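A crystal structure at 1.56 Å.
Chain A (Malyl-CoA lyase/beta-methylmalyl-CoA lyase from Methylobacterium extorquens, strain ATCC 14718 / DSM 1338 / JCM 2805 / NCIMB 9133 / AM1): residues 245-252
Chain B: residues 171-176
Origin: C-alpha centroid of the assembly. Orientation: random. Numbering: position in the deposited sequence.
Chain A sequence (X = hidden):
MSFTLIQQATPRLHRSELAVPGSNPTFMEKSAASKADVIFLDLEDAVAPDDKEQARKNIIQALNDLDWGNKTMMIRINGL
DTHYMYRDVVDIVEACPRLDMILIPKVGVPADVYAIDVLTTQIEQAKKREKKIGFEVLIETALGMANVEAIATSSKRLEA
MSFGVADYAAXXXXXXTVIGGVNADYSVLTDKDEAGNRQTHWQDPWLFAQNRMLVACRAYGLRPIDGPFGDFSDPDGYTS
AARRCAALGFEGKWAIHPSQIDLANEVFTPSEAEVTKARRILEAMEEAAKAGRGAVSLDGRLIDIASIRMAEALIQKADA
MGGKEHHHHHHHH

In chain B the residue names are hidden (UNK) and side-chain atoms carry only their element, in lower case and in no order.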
ATOM      1  N   CYS A 245     -10.034  -0.515 -31.847  1.00 14.14           N
ATOM      2  CA  CYS A 245      -9.404   0.133 -30.707  1.00 14.11           C
ATOM      3  C   CYS A 245      -9.603   1.636 -30.735  1.00 14.13           C
ATOM      4  O   CYS A 245      -9.695   2.254 -29.677  1.00 14.92           O
ATOM      5  CB  CYS A 245      -7.969  -0.268 -30.570  1.00 14.86           C
ATOM      6  SG  CYS A 245      -6.813   0.365 -31.743  1.00 16.02           S
ATOM      7  N   ALA A 246      -9.673   2.238 -31.912  1.00 14.06           N
ATOM      8  CA  ALA A 246      -9.977   3.688 -31.971  1.00 15.73           C
ATOM      9  C   ALA A 246     -11.321   3.978 -31.332  1.00 13.80           C
ATOM     10  O   ALA A 246     -11.489   5.032 -30.672  1.00 14.80           O
ATOM     11  CB  ALA A 246      -9.951   4.166 -33.406  1.00 15.75           C
ATOM     12  N   ALA A 247     -12.301   3.084 -31.537  1.00 14.14           N
ATOM     13  CA  ALA A 247     -13.634   3.288 -30.964  1.00 13.92           C
ATOM     14  C   ALA A 247     -13.588   3.358 -29.448  1.00 14.64           C
ATOM     15  O   ALA A 247     -14.381   4.065 -28.840  1.00 15.84           O
ATOM     16  CB  ALA A 247     -14.593   2.219 -31.421  1.00 15.95           C
ATOM     17  N   LEU A 248     -12.689   2.596 -28.849  1.00 14.72           N
ATOM     18  CA  LEU A 248     -12.481   2.653 -27.381  1.00 15.25           C
ATOM     19  C   LEU A 248     -11.844   3.929 -26.875  1.00 15.08           C
ATOM     20  O   LEU A 248     -11.906   4.251 -25.677  1.00 17.32           O
ATOM     21  CB  LEU A 248     -11.571   1.570 -26.925  1.00 18.97           C
ATOM     22  CG  LEU A 248     -11.981   0.183 -27.030  1.00 18.11           C
ATOM     23  CD1 LEU A 248     -10.833  -0.748 -26.582  1.00 17.77           C
ATOM     24  CD2 LEU A 248     -13.263  -0.077 -26.196  1.00 17.01           C
ATOM     25  N   GLY A 249     -11.086   4.589 -27.755  1.00 14.83           N
ATOM     26  CA  GLY A 249     -10.283   5.734 -27.336  1.00 14.57           C
ATOM     27  C   GLY A 249      -8.794   5.623 -27.581  1.00 13.95           C
ATOM     28  O   GLY A 249      -8.046   6.497 -27.113  1.00 16.15           O
ATOM     29  N   PHE A 250      -8.328   4.545 -28.222  1.00 14.49           N
ATOM     30  CA  PHE A 250      -6.903   4.502 -28.569  1.00 14.40           C
ATOM     31  C   PHE A 250      -6.575   5.605 -29.580  1.00 14.58           C
ATOM     32  O   PHE A 250      -7.425   5.991 -30.398  1.00 15.87           O
ATOM     33  CB  PHE A 250      -6.516   3.166 -29.191  1.00 13.50           C
ATOM     34  CG  PHE A 250      -6.252   2.048 -28.200  1.00 12.54           C
ATOM     35  CD1 PHE A 250      -7.251   1.581 -27.335  1.00 13.77           C
ATOM     36  CD2 PHE A 250      -4.979   1.560 -28.053  1.00 13.45           C
ATOM     37  CE1 PHE A 250      -6.980   0.593 -26.384  1.00 14.22           C
ATOM     38  CE2 PHE A 250      -4.708   0.574 -27.130  1.00 14.05           C
ATOM     39  CZ  PHE A 250      -5.712   0.092 -26.285  1.00 13.85           C
ATOM     40  N   GLU A 251      -5.339   6.081 -29.510  1.00 14.28           N
ATOM     41  CA  GLU A 251      -4.896   7.236 -30.275  1.00 15.44           C
ATOM     42  C   GLU A 251      -4.051   6.911 -31.471  1.00 14.51           C
ATOM     43  O   GLU A 251      -3.848   7.794 -32.312  1.00 16.43           O
ATOM     44  CB  GLU A 251      -4.052   8.083 -29.258  1.00 22.91           C
ATOM     45  CG  GLU A 251      -3.609   9.360 -29.699  1.00 34.25           C
ATOM     46  CD  GLU A 251      -3.235  10.222 -28.520  1.00 27.59           C
ATOM     47  OE1 GLU A 251      -2.451  11.112 -28.846  1.00 37.54           O
ATOM     48  OE2 GLU A 251      -3.827  10.000 -27.405  1.00 26.68           O
ATOM     49  N   GLY A 252      -3.528   5.673 -31.549  1.00 14.00           N
ATOM     50  CA  GLY A 252      -2.708   5.266 -32.692  1.00 13.70           C
ATOM     51  C   GLY A 252      -2.391   3.808 -32.670  1.00 13.46           C
ATOM     52  O   GLY A 252      -2.814   3.080 -31.748  1.00 15.09           O
TER
ATOM     53  N   UNK B 171     -14.143  10.846 -21.156  1.00 13.91           N
ATOM     54  CA  UNK B 171     -12.893  10.751 -20.414  1.00 12.77           C
ATOM     55  C   UNK B 171     -11.896   9.811 -21.108  1.00 13.14           C
ATOM     56  O   UNK B 171     -10.685  10.035 -21.070  1.00 15.18           O
ATOM     57  c   UNK B 171     -13.163  10.256 -18.969  1.00 14.73           C
ATOM     58  o   UNK B 171     -11.990  10.182 -18.205  1.00 16.65           O
ATOM     59  N   UNK B 172     -12.412   8.738 -21.698  1.00 14.12           N
ATOM     60  CA  UNK B 172     -11.540   7.761 -22.363  1.00 13.19           C
ATOM     61  C   UNK B 172     -11.253   8.121 -23.830  1.00 13.21           C
ATOM     62  O   UNK B 172     -10.422   7.484 -24.499  1.00 14.49           O
ATOM     63  c   UNK B 172     -12.015   5.758 -20.835  1.00 15.71           C
ATOM     64  o   UNK B 172     -13.422   6.249 -22.779  1.00 15.76           O
ATOM     65  c   UNK B 172     -12.086   6.319 -22.275  1.00 13.90           C
ATOM     66  N   UNK B 173     -11.917   9.164 -24.325  1.00 15.29           N
ATOM     67  CA  UNK B 173     -11.895   9.609 -25.756  1.00 17.32           C
ATOM     68  C   UNK B 173     -12.529   8.539 -26.678  1.00 16.49           C
ATOM     69  O   UNK B 173     -12.210   8.462 -27.887  1.00 20.89           O
ATOM     70  n   UNK B 173      -7.134  10.928 -30.589  1.00 55.66           N
ATOM     71  n   UNK B 173      -6.372  11.499 -28.475  1.00 61.11           N
ATOM     72  c   UNK B 173     -10.449  11.396 -26.919  1.00 38.02           C
ATOM     73  c   UNK B 173      -9.090  11.830 -27.468  1.00 42.12           C
ATOM     74  c   UNK B 173      -7.407  11.295 -29.311  1.00 58.81           C
ATOM     75  n   UNK B 173      -8.680  11.400 -28.873  1.00 55.82           N
ATOM     76  c   UNK B 173     -10.480  10.066 -26.213  1.00 25.12           C
ATOM     77  N   UNK B 174     -13.445   7.714 -26.146  1.00 15.95           N
ATOM     78  CA  UNK B 174     -14.192   6.798 -26.927  1.00 18.51           C
ATOM     79  C   UNK B 174     -14.947   7.543 -27.990  1.00 20.54           C
ATOM     80  O   UNK B 174     -15.431   8.698 -27.774  1.00 23.63           O
ATOM     81  c   UNK B 174     -15.117   5.981 -26.056  1.00 19.04           C
ATOM     82  N   UNK B 175     -15.111   6.877 -29.147  1.00 22.44           N
ATOM     83  CA  UNK B 175     -15.817   7.530 -30.263  1.00 20.87           C
ATOM     84  C   UNK B 175     -17.275   7.328 -29.965  1.00 25.72           C
ATOM     85  O   UNK B 175     -17.782   6.218 -30.016  1.00 28.05           O
ATOM     86  n   UNK B 175     -11.841   6.319 -35.575  1.00 26.64           N
ATOM     87  n   UNK B 175     -10.586   8.224 -35.022  1.00 26.93           N
ATOM     88  c   UNK B 175     -15.357   6.969 -31.596  1.00 21.15           C
ATOM     89  c   UNK B 175     -13.907   7.373 -31.898  1.00 21.01           C
ATOM     90  c   UNK B 175     -13.387   6.792 -33.189  1.00 23.10           C
ATOM     91  n   UNK B 175     -12.225   7.552 -33.605  1.00 24.49           N
ATOM     92  c   UNK B 175     -11.558   7.364 -34.739  1.00 26.59           C
ATOM     93  N   UNK B 176     -17.935   8.403 -29.538  1.00 26.41           N
ATOM     94  CA  UNK B 176     -19.303   8.320 -29.044  1.00 30.05           C
ATOM     95  C   UNK B 176     -19.841   9.732 -29.200  1.00 38.02           C
ATOM     96  O   UNK B 176     -19.202  10.695 -28.685  1.00 35.82           O
ATOM     97  c   UNK B 176     -19.346   7.863 -27.567  1.00 35.14           C
ATOM     98  o   UNK B 176     -20.675   7.852 -27.023  1.00 36.04           O
TER
HETATM   99  O   HOH W   1     -13.609   3.507 -23.603  1.00 15.89           O
HETATM  100  O   HOH W   2      -5.002  10.351 -32.767  1.00 34.90           O

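Position 171 of chain B carries two side-chain atoms, one carbon followed by one oxygen, without branching. The nearest approach to the chain A stretch is from CB of position 171 to O of Leu248(A), 9.1 Å, and the side chain covers none of it. A CB bearing a single hydroxyl oxygen is serine, so this is Ser171(B), in the last stretch of a helix that begins earlier in the chain.

Position 172 has three side-chain atoms: a carbon that carries one oxygen and one further carbon. Its CA-to-CB bond points toward chain A, and a water bridges its side-chain oxygen to the O of Leu248(A). A CB carrying both a hydroxyl oxygen and a methyl carbon is threonine, hence Thr172(B), with chi1 at 55° (p). Water 1 lies 2.9 Å from OG1 of Thr172(B) and donates to O of Leu248(A) at 2.8 Å.

Position 173 shows three carbons, a nitrogen, and then a carbon holding two more nitrogens. CA-to-CB runs sideways, but the end of the chain comes nearer, bringing a terminal nitrogen to OE2 of Glu251(A). An unbranched chain ending in a guanidinium is Arg173(B). NH1 of Arg173(B) and OE2 of Glu251(A) are 3.1 Å apart, a salt bridge between opposite charges; the carboxylate oxygen sits obliquely to the guanidinium. NH2 of Arg173(B) donates to water 2 at 3.1 Å, and that water lies 2.8 Å from O of Glu251(A), within hydrogen-bonding reach. Positive phi (65°) and two bonds back into the last helical turn mark a Schellman motif.

Position 174 has one side-chain carbon and nothing beyond it; its CA-to-CB bond points sideways, and the CB lies 3.5 Å from O of Ala247(A). This is Ala174(B). Its main chain lies close to chain A: CA of Ala174(B) is 3.3 Å from O of Ala247(A), a CA-H...O contact with an angle of 122° at the hydrogen.

Position 175 repeats the pattern of three carbons, a nitrogen, and a carbon with two nitrogens, and Ala246(A) CB lies over one face of the terminal group. It is therefore Arg175(B), whose NH1 is 3.6 Å from CB of Ala246(A); both terminal nitrogens are hydrogen-bonded elsewhere in the structure. Its backbone N donates to O of Ala247(A) at 2.9 Å with an N-H...O angle of 160°.

Position 176 carries one carbon and one oxygen; its CB stays 6.4 Å from O of Ala247(A), and it is Ser176(B).

The contact joins two helix ends, each closed by a Schellman motif, at Gly249(A) and Arg173(B). Gly249(A) lets the backbones approach: its CA makes CA-H...O contacts with O of Thr172(B) at 3.3 Å and O of Arg173(B) at 3.4 Å. An ideal CB on Gly249(A) would fall 2.0 Å from O of Thr172(B), a clash, and its phi of 122° by itself calls for glycine. The direct hydrogen bond from Arg175(B) to Ala247(A) fixes the neighbouring backbone, while the salt bridge and two waters extend the attachment. Together the stretches bury 379 Å², both sides summed.

Chain B, residues 171-176: STRARS
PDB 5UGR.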